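Long-range contacts in uncharacterized tRNA/rRNA methyltransferase HI_0380 (Haemophilus influenzae, PDB 3ILK), which probably transfers a methyl group from S-adenosyl-L-methionine to RNA, as do other members of the TrmH family, though its substrate is not established: residues T91-R96 and Y130-P135; D73-V78 and K108-F113; K29-T34 and V152-R157. All blocks are in the same frame, centred on the assembly; numbering follows the deposited sequence.

Interaction 1: T91-R96 and Y130-P135; sequences TLIEPR and YHLNIP. With EDO (1,2-ethanediol), chain D.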
ATOM      1  N   THR A  91      -3.164   9.667  26.090  1.00 21.67           N
ATOM      2  CA  THR A  91      -2.666   8.313  25.837  1.00 21.97           C
ATOM      3  C   THR A  91      -3.306   7.658  24.633  1.00 22.33           C
ATOM      4  O   THR A  91      -3.085   6.475  24.407  1.00 21.96           O
ATOM      5  CB  THR A  91      -2.967   7.369  27.032  1.00 22.67           C
ATOM      6  OG1 THR A  91      -4.382   7.380  27.310  1.00 21.28           O
ATOM      7  CG2 THR A  91      -2.148   7.760  28.319  1.00 20.16           C
ATOM      8  N   LEU A  92      -4.079   8.430  23.867  1.00 22.11           N
ATOM      9  CA  LEU A  92      -4.664   7.976  22.603  1.00 22.60           C
ATOM     10  C   LEU A  92      -3.621   7.877  21.512  1.00 21.77           C
ATOM     11  O   LEU A  92      -2.837   8.784  21.345  1.00 22.12           O
ATOM     12  CB  LEU A  92      -5.727   8.966  22.123  1.00 22.31           C
ATOM     13  CG  LEU A  92      -7.089   8.845  22.810  1.00 24.55           C
ATOM     14  CD1 LEU A  92      -7.829  10.169  22.489  1.00 26.24           C
ATOM     15  CD2 LEU A  92      -7.854   7.602  22.317  1.00 24.67           C
ATOM     16  N   ILE A  93      -3.601   6.776  20.774  1.00 22.02           N
ATOM     17  CA  ILE A  93      -2.631   6.575  19.673  1.00 22.18           C
ATOM     18  C   ILE A  93      -3.375   5.921  18.535  1.00 23.45           C
ATOM     19  O   ILE A  93      -4.406   5.380  18.766  1.00 22.30           O
ATOM     20  CB  ILE A  93      -1.483   5.630  20.084  1.00 23.63           C
ATOM     21  CG1 ILE A  93      -2.044   4.299  20.636  1.00 22.14           C
ATOM     22  CG2 ILE A  93      -0.571   6.298  21.092  1.00 21.65           C
ATOM     23  CD1 ILE A  93      -0.954   3.387  21.060  1.00 31.36           C
ATOM     24  N   GLU A  94      -2.844   5.949  17.310  1.00 24.95           N
ATOM     25  CA  GLU A  94      -3.513   5.242  16.212  1.00 25.55           C
ATOM     26  C   GLU A  94      -2.648   4.040  15.806  1.00 26.38           C
ATOM     27  O   GLU A  94      -1.541   3.905  16.330  1.00 26.36           O
ATOM     28  CB  GLU A  94      -3.763   6.198  15.038  1.00 26.37           C
ATOM     29  CG  GLU A  94      -4.661   7.374  15.452  1.00 27.09           C
ATOM     30  CD  GLU A  94      -4.634   8.525  14.492  1.00 30.79           C
ATOM     31  OE1 GLU A  94      -5.461   9.422  14.687  1.00 35.55           O
ATOM     32  OE2 GLU A  94      -3.827   8.539  13.535  1.00 31.99           O
ATOM     33  N   PRO A  95      -3.176   3.139  14.942  1.00 26.18           N
ATOM     34  CA  PRO A  95      -2.572   1.825  14.699  1.00 26.84           C
ATOM     35  C   PRO A  95      -1.122   1.821  14.211  1.00 26.90           C
ATOM     36  O   PRO A  95      -0.373   0.920  14.577  1.00 26.37           O
ATOM     37  CB  PRO A  95      -3.465   1.247  13.601  1.00 26.03           C
ATOM     38  CG  PRO A  95      -4.805   1.828  13.900  1.00 26.30           C
ATOM     39  CD  PRO A  95      -4.440   3.260  14.191  1.00 26.97           C
ATOM     40  N   ARG A  96      -0.735   2.801  13.403  1.00 26.87           N
ATOM     41  CA  ARG A  96       0.655   2.864  12.949  1.00 27.84           C
ATOM     42  C   ARG A  96       1.629   3.073  14.126  1.00 27.30           C
ATOM     43  O   ARG A  96       2.516   2.267  14.337  1.00 26.90           O
ATOM     44  CB  ARG A  96       0.832   3.952  11.881  1.00 27.63           C
ATOM     45  CG  ARG A  96       1.989   3.679  10.995  1.00 32.27           C
ATOM     46  CD  ARG A  96       1.800   4.259   9.601  1.00 38.19           C
ATOM     47  NE  ARG A  96       0.682   3.633   8.887  1.00 42.21           N
ATOM     48  CZ  ARG A  96       0.178   4.070   7.724  1.00 43.90           C
ATOM     49  NH1 ARG A  96      -0.835   3.412   7.166  1.00 43.32           N
ATOM     50  NH2 ARG A  96       0.679   5.159   7.117  1.00 40.93           N
ATOM     51  N   TYR A 130      -1.967   2.471  26.820  1.00 18.47           N
ATOM     52  CA  TYR A 130      -2.293   3.342  25.693  1.00 20.16           C
ATOM     53  C   TYR A 130      -3.650   2.942  25.178  1.00 20.41           C
ATOM     54  O   TYR A 130      -4.141   1.819  25.469  1.00 20.95           O
ATOM     55  CB  TYR A 130      -1.217   3.392  24.542  1.00 19.66           C
ATOM     56  CG  TYR A 130       0.171   3.835  25.006  1.00 23.37           C
ATOM     57  CD1 TYR A 130       1.103   2.882  25.410  1.00 21.92           C
ATOM     58  CD2 TYR A 130       0.543   5.200  25.045  1.00 22.32           C
ATOM     59  CE1 TYR A 130       2.368   3.251  25.855  1.00 24.74           C
ATOM     60  CE2 TYR A 130       1.821   5.594  25.500  1.00 26.89           C
ATOM     61  CZ  TYR A 130       2.719   4.609  25.897  1.00 25.98           C
ATOM     62  OH  TYR A 130       3.973   4.937  26.328  1.00 30.34           O
ATOM     63  N   HIS A 131      -4.296   3.882  24.497  1.00 20.30           N
ATOM     64  CA  HIS A 131      -5.660   3.633  24.008  1.00 20.49           C
ATOM     65  C   HIS A 131      -5.658   3.807  22.530  1.00 21.31           C
ATOM     66  O   HIS A 131      -5.250   4.865  22.030  1.00 22.31           O
ATOM     67  CB  HIS A 131      -6.644   4.550  24.689  1.00 19.61           C
ATOM     68  CG  HIS A 131      -6.587   4.433  26.186  1.00 19.79           C
ATOM     69  ND1 HIS A 131      -5.766   5.224  26.963  1.00 18.52           N
ATOM     70  CD2 HIS A 131      -7.147   3.546  27.025  1.00 21.06           C
ATOM     71  CE1 HIS A 131      -5.872   4.861  28.224  1.00 18.80           C
ATOM     72  NE2 HIS A 131      -6.707   3.844  28.290  1.00 18.64           N
ATOM     73  N   LEU A 132      -6.134   2.762  21.834  1.00 22.83           N
ATOM     74  CA  LEU A 132      -5.936   2.630  20.400  1.00 22.58           C
ATOM     75  C   LEU A 132      -7.186   3.022  19.648  1.00 22.91           C
ATOM     76  O   LEU A 132      -8.236   2.409  19.817  1.00 21.94           O
ATOM     77  CB  LEU A 132      -5.481   1.206  20.062  1.00 22.07           C
ATOM     78  CG  LEU A 132      -5.305   0.876  18.557  1.00 25.91           C
ATOM     79  CD1 LEU A 132      -4.270   1.800  17.985  1.00 26.94           C
ATOM     80  CD2 LEU A 132      -4.879  -0.607  18.355  1.00 25.59           C
ATOM     81  N   ASN A 133      -7.085   4.078  18.844  1.00 23.52           N
ATOM     82  CA  ASN A 133      -8.255   4.494  18.098  1.00 23.33           C
ATOM     83  C   ASN A 133      -7.942   4.372  16.628  1.00 23.19           C
ATOM     84  O   ASN A 133      -6.868   4.818  16.171  1.00 23.15           O
ATOM     85  CB  ASN A 133      -8.660   5.942  18.440  1.00 23.51           C
ATOM     86  CG  ASN A 133      -9.816   6.423  17.588  1.00 26.37           C
ATOM     87  OD1 ASN A 133      -9.630   7.191  16.645  1.00 28.65           O
ATOM     88  ND2 ASN A 133     -11.002   5.929  17.878  1.00 22.82           N
ATOM     89  N   ILE A 134      -8.890   3.837  15.871  1.00 23.47           N
ATOM     90  CA  ILE A 134      -8.670   3.642  14.453  1.00 23.88           C
ATOM     91  C   ILE A 134      -9.288   4.814  13.702  1.00 24.64           C
ATOM     92  O   ILE A 134     -10.525   4.984  13.737  1.00 24.54           O
ATOM     93  CB  ILE A 134      -9.293   2.322  13.958  1.00 23.77           C
ATOM     94  CG1 ILE A 134      -8.731   1.114  14.731  1.00 23.30           C
ATOM     95  CG2 ILE A 134      -9.041   2.167  12.451  1.00 25.29           C
ATOM     96  CD1 ILE A 134      -9.328  -0.288  14.320  1.00 23.64           C
ATOM     97  N   PRO A 135      -8.454   5.608  13.008  1.00 24.14           N
ATOM     98  CA  PRO A 135      -9.003   6.740  12.275  1.00 24.45           C
ATOM     99  C   PRO A 135     -10.104   6.223  11.331  1.00 24.47           C
ATOM    100  O   PRO A 135      -9.923   5.198  10.649  1.00 23.22           O
ATOM    101  CB  PRO A 135      -7.826   7.211  11.439  1.00 24.18           C
ATOM    102  CG  PRO A 135      -6.635   6.743  12.199  1.00 25.93           C
ATOM    103  CD  PRO A 135      -7.027   5.403  12.695  1.00 23.77           C
TER
HETATM  104  C1  EDO D 243     -11.222   1.811  18.054  1.00 62.28           C
HETATM  105  O1  EDO D 243     -11.259   2.807  17.030  1.00 58.92           O
HETATM  106  C2  EDO D 243     -12.592   1.145  18.143  1.00 65.41           C
HETATM  107  O2  EDO D 243     -12.514  -0.143  17.498  1.00 68.95           O
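T91 and H131 meet through a short polar contact: T91 OG1 lies in the plane of the imidazole at its edge, 2.6 Å from H131 ND1, a hydrogen bond in which either group could donate. T91 chi1 of 56° sets OG1 between its backbone N and carbonyl carbon. The backbones run parallel, and three bonds tie them: H131 N to T91 O at 2.9 Å, I93 N to H131 O at 2.8 Å and N133 N to I93 O at 3.0 Å. On the face of I93 and L132, I93 CD1 packs 3.5 Å from Y130 CB, the side chains crossing at about a right angle. Past the strands, P95 and P135 approach tip to tip, CD to CD at 3.7 Å, and P135 CG rests against the carboxylate carbon of E94. In the second shell, L88 O also binds T91 OG1, H131 NE2 is hydrogen-bonded to L125 O, and N133 ND2 to S82 O. I134 N donates to O1 of a 1,2-ethanediol, probably from the crystallisation liquor. By similarity, I134 and S82 belong to the S-adenosyl-L-methionine site, so this parallel strand pair at the sheet edge probably borders the cofactor pocket, as in other SPOUT methyltransferases.

Interaction 2: D73-V78 and K108-F113; sequences DDCSLV and KIAIVF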
ATOM      1  N   ASP A  73      -2.962 -11.116  32.249  1.00 26.40           N
ATOM      2  CA  ASP A  73      -1.944 -11.792  33.080  1.00 27.98           C
ATOM      3  C   ASP A  73      -0.602 -11.870  32.318  1.00 26.71           C
ATOM      4  O   ASP A  73      -0.543 -12.349  31.179  1.00 25.75           O
ATOM      5  CB  ASP A  73      -2.456 -13.221  33.403  1.00 29.00           C
ATOM      6  CG  ASP A  73      -1.455 -14.076  34.219  1.00 33.28           C
ATOM      7  OD1 ASP A  73      -0.885 -15.051  33.662  1.00 35.36           O
ATOM      8  OD2 ASP A  73      -1.290 -13.810  35.425  1.00 34.42           O
ATOM      9  N   ASP A  74       0.474 -11.394  32.936  1.00 26.35           N
ATOM     10  CA  ASP A  74       1.775 -11.610  32.353  1.00 26.24           C
ATOM     11  C   ASP A  74       2.058 -10.800  31.090  1.00 25.80           C
ATOM     12  O   ASP A  74       3.022 -11.100  30.384  1.00 25.99           O
ATOM     13  CB  ASP A  74       2.014 -13.102  32.064  1.00 27.46           C
ATOM     14  CG  ASP A  74       3.438 -13.545  32.398  1.00 31.66           C
ATOM     15  OD1 ASP A  74       4.104 -14.185  31.541  1.00 37.33           O
ATOM     16  OD2 ASP A  74       3.890 -13.239  33.518  1.00 35.18           O
ATOM     17  N   CYS A  75       1.252  -9.781  30.807  1.00 24.83           N
ATOM     18  CA  CYS A  75       1.597  -8.790  29.775  1.00 25.11           C
ATOM     19  C   CYS A  75       1.869  -7.436  30.418  1.00 24.79           C
ATOM     20  O   CYS A  75       0.977  -6.866  31.062  1.00 25.70           O
ATOM     21  CB  CYS A  75       0.467  -8.646  28.764  1.00 23.25           C
ATOM     22  SG  CYS A  75       0.022 -10.183  27.964  1.00 28.81           S
ATOM     23  N   SER A  76       3.083  -6.896  30.257  1.00 23.56           N
ATOM     24  CA  SER A  76       3.387  -5.646  30.934  1.00 21.57           C
ATOM     25  C   SER A  76       3.127  -4.426  30.035  1.00 21.58           C
ATOM     26  O   SER A  76       3.280  -3.286  30.489  1.00 21.65           O
ATOM     27  CB  SER A  76       4.833  -5.667  31.477  1.00 21.13           C
ATOM     28  OG  SER A  76       5.702  -5.761  30.366  1.00 20.31           O
ATOM     29  N   LEU A  77       2.741  -4.641  28.769  1.00 19.82           N
ATOM     30  CA  LEU A  77       2.242  -3.535  27.936  1.00 19.57           C
ATOM     31  C   LEU A  77       0.849  -3.936  27.503  1.00 19.85           C
ATOM     32  O   LEU A  77       0.700  -4.944  26.894  1.00 16.76           O
ATOM     33  CB  LEU A  77       3.059  -3.297  26.670  1.00 20.62           C
ATOM     34  CG  LEU A  77       2.625  -2.214  25.622  1.00 23.51           C
ATOM     35  CD1 LEU A  77       2.415  -0.801  26.214  1.00 20.81           C
ATOM     36  CD2 LEU A  77       3.622  -2.100  24.393  1.00 19.70           C
ATOM     37  N   VAL A  78      -0.117  -3.101  27.833  1.00 20.02           N
ATOM     38  CA  VAL A  78      -1.507  -3.346  27.600  1.00 19.27           C
ATOM     39  C   VAL A  78      -2.062  -2.206  26.740  1.00 21.15           C
ATOM     40  O   VAL A  78      -1.897  -1.045  27.091  1.00 20.95           O
ATOM     41  CB  VAL A  78      -2.229  -3.398  28.926  1.00 19.82           C
ATOM     42  CG1 VAL A  78      -3.772  -3.672  28.716  1.00 15.50           C
ATOM     43  CG2 VAL A  78      -1.598  -4.499  29.815  1.00 19.50           C
ATOM     44  N   LYS A 108       5.768  -9.076  26.867  1.00 17.52           N
ATOM     45  CA  LYS A 108       4.484  -9.466  26.286  0.50 20.20           C
ATOM     46  C   LYS A 108       3.514  -8.284  26.298  1.00 20.76           C
ATOM     47  O   LYS A 108       3.502  -7.497  27.258  1.00 21.69           O
ATOM     48  CB  LYS A 108       3.832 -10.607  27.101  0.50 19.67           C
ATOM     49  CG  LYS A 108       4.419 -11.999  26.893  0.50 21.29           C
ATOM     50  CD  LYS A 108       3.665 -13.009  27.765  0.50 20.55           C
ATOM     51  CE  LYS A 108       4.354 -14.341  27.774  0.50 23.86           C
ATOM     52  NZ  LYS A 108       3.692 -15.235  28.778  0.50 25.20           N
ATOM     53  N   ILE A 109       2.666  -8.238  25.281  1.00 21.60           N
ATOM     54  CA  ILE A 109       1.782  -7.161  24.986  1.00 22.71           C
ATOM     55  C   ILE A 109       0.389  -7.802  24.884  1.00 22.29           C
ATOM     56  O   ILE A 109       0.208  -8.845  24.199  1.00 23.29           O
ATOM     57  CB  ILE A 109       2.178  -6.519  23.584  1.00 21.75           C
ATOM     58  CG1 ILE A 109       3.605  -5.989  23.587  1.00 24.53           C
ATOM     59  CG2 ILE A 109       1.158  -5.456  23.136  1.00 25.86           C
ATOM     60  CD1 ILE A 109       4.565  -6.917  22.841  1.00 18.32           C
ATOM     61  N   ALA A 110      -0.594  -7.231  25.569  1.00 21.05           N
ATOM     62  CA  ALA A 110      -1.999  -7.602  25.214  1.00 21.60           C
ATOM     63  C   ALA A 110      -2.629  -6.447  24.433  1.00 19.83           C
ATOM     64  O   ALA A 110      -2.455  -5.284  24.773  1.00 21.97           O
ATOM     65  CB  ALA A 110      -2.791  -7.904  26.496  1.00 20.69           C
ATOM     66  N   ILE A 111      -3.282  -6.731  23.327  1.00 21.79           N
ATOM     67  CA  ILE A 111      -4.149  -5.746  22.732  1.00 19.50           C
ATOM     68  C   ILE A 111      -5.588  -6.173  22.960  1.00 21.08           C
ATOM     69  O   ILE A 111      -5.977  -7.241  22.515  1.00 21.20           O
ATOM     70  CB  ILE A 111      -3.807  -5.567  21.252  1.00 20.07           C
ATOM     71  CG1 ILE A 111      -2.261  -5.349  21.103  1.00 19.26           C
ATOM     72  CG2 ILE A 111      -4.584  -4.404  20.688  1.00 18.40           C
ATOM     73  CD1 ILE A 111      -1.802  -5.366  19.655  1.00 23.36           C
ATOM     74  N   VAL A 112      -6.378  -5.296  23.601  1.00 21.24           N
ATOM     75  CA  VAL A 112      -7.682  -5.629  24.112  1.00 21.37           C
ATOM     76  C   VAL A 112      -8.674  -4.889  23.263  1.00 22.52           C
ATOM     77  O   VAL A 112      -8.593  -3.670  23.122  1.00 23.70           O
ATOM     78  CB  VAL A 112      -7.860  -5.267  25.649  1.00 21.36           C
ATOM     79  CG1 VAL A 112      -9.202  -5.841  26.195  1.00 21.13           C
ATOM     80  CG2 VAL A 112      -6.629  -5.829  26.487  1.00 18.20           C
ATOM     81  N   PHE A 113      -9.588  -5.667  22.706  1.00 22.38           N
ATOM     82  CA  PHE A 113     -10.700  -5.215  21.881  1.00 23.08           C
ATOM     83  C   PHE A 113     -11.940  -5.231  22.733  1.00 24.70           C
ATOM     84  O   PHE A 113     -12.413  -6.315  23.176  1.00 25.94           O
ATOM     85  CB  PHE A 113     -10.814  -6.107  20.637  1.00 21.05           C
ATOM     86  CG  PHE A 113      -9.631  -5.968  19.692  1.00 22.12           C
ATOM     87  CD1 PHE A 113      -8.421  -6.640  19.943  1.00 20.36           C
ATOM     88  CD2 PHE A 113      -9.726  -5.155  18.566  1.00 18.89           C
ATOM     89  CE1 PHE A 113      -7.331  -6.503  19.077  1.00 25.59           C
ATOM     90  CE2 PHE A 113      -8.642  -4.997  17.713  1.00 22.17           C
ATOM     91  CZ  PHE A 113      -7.437  -5.665  17.974  1.00 20.84           C
TER
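K108 chi1 of -76° puts CG beside its backbone N, and the extended chain beyond runs past D74, while C75 chi1 of -57° sets SG beside its own backbone N, where it meets A110 CB at 3.9 Å. These side chains lie at the entrance to a parallel strand pair, 77-81 beside 109-113, inner strands of the sheet in this SpoU-type methyltransferase. At the exposed end, K108 NZ forms a salt bridge with the anti lone pair of D74 OD1, but K108 is modelled in two conformers and the bridge, seen in one of them, is doubtful. The pairing evidence is the register, L77 with I109 and V78 with A110, and the backbone bonds. K108 O is approached by two N-H groups, S76 N at 3.1 Å and L77 N at 3.3 Å, both weak; the first is strongly bent, with an angle of 121° at its hydrogen. L77 and I109 lie side by side, pointing the same way, with CD2 and CG1 4.0 Å apart. On the face bearing V78 and A110, V78 CG1 reaches V112 CG2. Strand 8-13 flanks 109-113 on its other edge, and S76 OG turns to Y105 OH. A110 N donates to L77 O at 2.9 Å, approaching nearly in line with the C=O bond, though bent at the hydrogen.

Interaction 3: K29-T34 and V152-R157; sequences KTMGLT and VSYELR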
ATOM      1  N   LYS A  29      -4.665 -14.906  11.675  1.00 18.51           N
ATOM      2  CA  LYS A  29      -3.840 -15.848  10.952  1.00 19.46           C
ATOM      3  C   LYS A  29      -3.345 -15.283   9.612  1.00 19.65           C
ATOM      4  O   LYS A  29      -2.227 -15.588   9.211  1.00 20.16           O
ATOM      5  CB  LYS A  29      -4.553 -17.202  10.744  1.00 18.61           C
ATOM      6  CG  LYS A  29      -3.611 -18.336  10.254  1.00 17.42           C
ATOM      7  CD  LYS A  29      -4.313 -19.649  10.226  1.00 23.40           C
ATOM      8  CE  LYS A  29      -3.370 -20.797   9.852  1.00 25.51           C
ATOM      9  NZ  LYS A  29      -4.084 -22.072   9.957  1.00 24.94           N
ATOM     10  N   THR A  30      -4.151 -14.470   8.928  1.00 19.43           N
ATOM     11  CA  THR A  30      -3.710 -13.900   7.655  1.00 19.30           C
ATOM     12  C   THR A  30      -2.476 -13.039   7.901  1.00 19.39           C
ATOM     13  O   THR A  30      -1.751 -12.771   6.978  1.00 18.35           O
ATOM     14  CB  THR A  30      -4.787 -12.994   6.952  1.00 19.92           C
ATOM     15  OG1 THR A  30      -5.107 -11.867   7.782  1.00 21.07           O
ATOM     16  CG2 THR A  30      -6.046 -13.744   6.665  1.00 18.53           C
HETATM   17  N   MSE A  31      -2.262 -12.587   9.144  1.00 19.58           N
HETATM   18  CA  MSE A  31      -1.150 -11.665   9.433  1.00 18.98           C
HETATM   19  C   MSE A  31      -0.069 -12.291  10.293  1.00 20.46           C
HETATM   20  O   MSE A  31       0.957 -11.660  10.569  1.00 21.52           O
HETATM   21  CB  MSE A  31      -1.642 -10.346  10.059  1.00 17.95           C
HETATM   22  CG  MSE A  31      -2.524  -9.542   9.133  1.00 18.91           C
HETATM   23 SE   MSE A  31      -1.618  -8.919   7.524  0.80 22.83          SE
HETATM   24  CE  MSE A  31      -2.923  -9.395   6.176  1.00 18.22           C
ATOM     25  N   GLY A  32      -0.245 -13.540  10.691  1.00 20.76           N
ATOM     26  CA  GLY A  32       0.828 -14.206  11.449  1.00 20.72           C
ATOM     27  C   GLY A  32       0.651 -14.181  12.975  1.00 21.24           C
ATOM     28  O   GLY A  32       1.564 -14.612  13.698  1.00 21.38           O
ATOM     29  N   LEU A  33      -0.487 -13.674  13.463  1.00 20.73           N
ATOM     30  CA  LEU A  33      -0.796 -13.686  14.914  0.50 21.11           C
ATOM     31  C   LEU A  33      -1.356 -15.035  15.310  1.00 20.94           C
ATOM     32  O   LEU A  33      -2.063 -15.702  14.515  1.00 22.06           O
ATOM     33  CB  LEU A  33      -1.779 -12.570  15.315  0.50 19.54           C
ATOM     34  CG  LEU A  33      -1.209 -11.150  15.211  0.50 21.34           C
ATOM     35  CD1 LEU A  33      -2.258 -10.093  15.547  0.50 15.94           C
ATOM     36  CD2 LEU A  33       0.071 -10.981  16.070  0.50 17.54           C
ATOM     37  N   THR A  34      -1.040 -15.459  16.516  1.00 21.77           N
ATOM     38  CA  THR A  34      -1.491 -16.786  16.974  1.00 22.23           C
ATOM     39  C   THR A  34      -2.128 -16.830  18.364  1.00 21.82           C
ATOM     40  O   THR A  34      -2.718 -17.849  18.707  1.00 23.11           O
ATOM     41  CB  THR A  34      -0.310 -17.763  17.023  1.00 21.73           C
ATOM     42  OG1 THR A  34       0.713 -17.172  17.833  1.00 23.21           O
ATOM     43  CG2 THR A  34       0.269 -18.016  15.620  1.00 24.62           C
ATOM     44  N   VAL A 152      -5.699  -3.981  12.820  1.00 20.56           N
ATOM     45  CA  VAL A 152      -4.568  -3.804  13.828  1.00 20.24           C
ATOM     46  C   VAL A 152      -3.473  -4.846  13.513  1.00 20.44           C
ATOM     47  O   VAL A 152      -2.257  -4.548  13.576  1.00 21.97           O
ATOM     48  CB  VAL A 152      -5.091  -4.018  15.259  1.00 19.92           C
ATOM     49  CG1 VAL A 152      -3.924  -4.145  16.287  1.00 17.35           C
ATOM     50  CG2 VAL A 152      -6.059  -2.900  15.641  1.00 21.63           C
ATOM     51  N   SER A 153      -3.919  -6.063  13.174  1.00 20.81           N
ATOM     52  CA  SER A 153      -3.008  -7.199  12.811  1.00 21.46           C
ATOM     53  C   SER A 153      -2.168  -6.837  11.607  1.00 20.07           C
ATOM     54  O   SER A 153      -0.949  -7.103  11.573  1.00 21.24           O
ATOM     55  CB  SER A 153      -3.814  -8.470  12.452  1.00 19.88           C
ATOM     56  OG  SER A 153      -4.581  -8.932  13.548  1.00 24.54           O
ATOM     57  N   TYR A 154      -2.811  -6.236  10.603  1.00 19.01           N
ATOM     58  CA  TYR A 154      -2.118  -5.802   9.418  1.00 19.15           C
ATOM     59  C   TYR A 154      -1.003  -4.743   9.789  1.00 18.69           C
ATOM     60  O   TYR A 154       0.089  -4.854   9.354  1.00 20.16           O
ATOM     61  CB  TYR A 154      -3.106  -5.261   8.394  1.00 18.65           C
ATOM     62  CG  TYR A 154      -2.469  -4.368   7.337  1.00 21.47           C
ATOM     63  CD1 TYR A 154      -1.798  -4.920   6.220  1.00 20.50           C
ATOM     64  CD2 TYR A 154      -2.535  -3.009   7.438  1.00 20.80           C
ATOM     65  CE1 TYR A 154      -1.218  -4.099   5.262  1.00 22.29           C
ATOM     66  CE2 TYR A 154      -1.949  -2.180   6.465  1.00 21.05           C
ATOM     67  CZ  TYR A 154      -1.299  -2.740   5.386  1.00 22.59           C
ATOM     68  OH  TYR A 154      -0.733  -1.952   4.406  1.00 18.25           O
ATOM     69  N   GLU A 155      -1.310  -3.747  10.600  1.00 18.96           N
ATOM     70  CA  GLU A 155      -0.315  -2.727  10.959  1.00 19.23           C
ATOM     71  C   GLU A 155       0.773  -3.382  11.790  1.00 18.64           C
ATOM     72  O   GLU A 155       1.937  -3.057  11.643  1.00 20.93           O
ATOM     73  CB  GLU A 155      -0.952  -1.555  11.739  1.00 19.03           C
ATOM     74  CG  GLU A 155      -1.679  -0.487  10.916  1.00 19.71           C
ATOM     75  CD  GLU A 155      -0.800   0.316   9.948  1.00 22.87           C
ATOM     76  OE1 GLU A 155      -1.232   1.395   9.529  1.00 23.72           O
ATOM     77  OE2 GLU A 155       0.327  -0.095   9.612  1.00 25.95           O
ATOM     78  N   LEU A 156       0.404  -4.350  12.624  1.00 19.42           N
ATOM     79  CA  LEU A 156       1.405  -5.145  13.328  1.00 20.00           C
ATOM     80  C   LEU A 156       2.367  -5.889  12.390  1.00 20.58           C
ATOM     81  O   LEU A 156       3.621  -5.786  12.519  1.00 20.94           O
ATOM     82  CB  LEU A 156       0.787  -6.075  14.353  1.00 20.06           C
ATOM     83  CG  LEU A 156       0.105  -5.428  15.570  1.00 21.80           C
ATOM     84  CD1 LEU A 156      -0.704  -6.533  16.236  1.00 23.37           C
ATOM     85  CD2 LEU A 156       1.118  -4.753  16.571  1.00 22.63           C
ATOM     86  N   ARG A 157       1.816  -6.567  11.399  1.00 18.62           N
ATOM     87  CA  ARG A 157       2.671  -7.266  10.489  1.00 18.41           C
ATOM     88  C   ARG A 157       3.575  -6.290   9.729  1.00 18.81           C
ATOM     89  O   ARG A 157       4.781  -6.565   9.545  1.00 18.56           O
ATOM     90  CB  ARG A 157       1.883  -8.112   9.512  1.00 18.64           C
ATOM     91  CG  ARG A 157       2.799  -8.973   8.651  1.00 16.54           C
ATOM     92  CD  ARG A 157       2.070  -9.978   7.754  1.00 17.39           C
ATOM     93  NE  ARG A 157       3.058 -10.825   7.071  1.00 16.66           N
ATOM     94  CZ  ARG A 157       3.608 -11.909   7.614  1.00 16.64           C
ATOM     95  NH1 ARG A 157       3.259 -12.307   8.823  1.00 15.40           N
ATOM     96  NH2 ARG A 157       4.524 -12.581   6.964  1.00 16.11           N
TER
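M31 and S153 bring the backbones closest, with CA atoms 5.9 Å apart, where helix 18-31 finishes against helix 145-169 and G32, at a phi of 97°, ends the former in a Schellman motif. M31, a selenomethionine, fills the junction. Its CG lies 3.7 Å from S153 CB, and the chain then bends at chi2 and chi3. SE reaches the edge of the Y154 ring, 5.5 Å from the centroid and 81° off the normal, a Met-aromatic contact, and touches R157 CD at 3.8 Å while the two side chains cross at about a right angle. In one of its two modelled conformers, L33 packs CD1 on the other helix against both S153 CB and L156 CD1; S153 OG itself bonds to V149 O within its helix. The second subunit also touches this junction: its P135 packs on M31, and its E155 bonds Y154 OH. R157 runs extended from CG to NE across the M31 carbonyl; its positive charge lies near the C-terminal end of helix 18-31 and may partly offset its dipole. Its NH1 donates to M31 O at 3.0 Å, with the oxygen near the guanidinium plane but the nitrogen 65° out of the carbonyl plane.

Interactions 1 and 2 lie in the same parallel sheet, their centres about 15 Å apart: strands 77-81 and 130-132 are neighbours in it, and Y130 CD1 packs 4.0 Å from L77 CD1. Their segments alternate along the chain, whereas interaction 3 closes a loop that encloses both. Its centre is about 17 Å from interaction 1 and 16 Å from interaction 2. Helix 145-169 touches both: V152 packs on L132 and F113, L156 on I111, and E155 forms a salt bridge with R96. The same E155 also bridges R96 of the second subunit, so the helix that packs on the sheet and the probable cofactor region also takes part in the dimer interface.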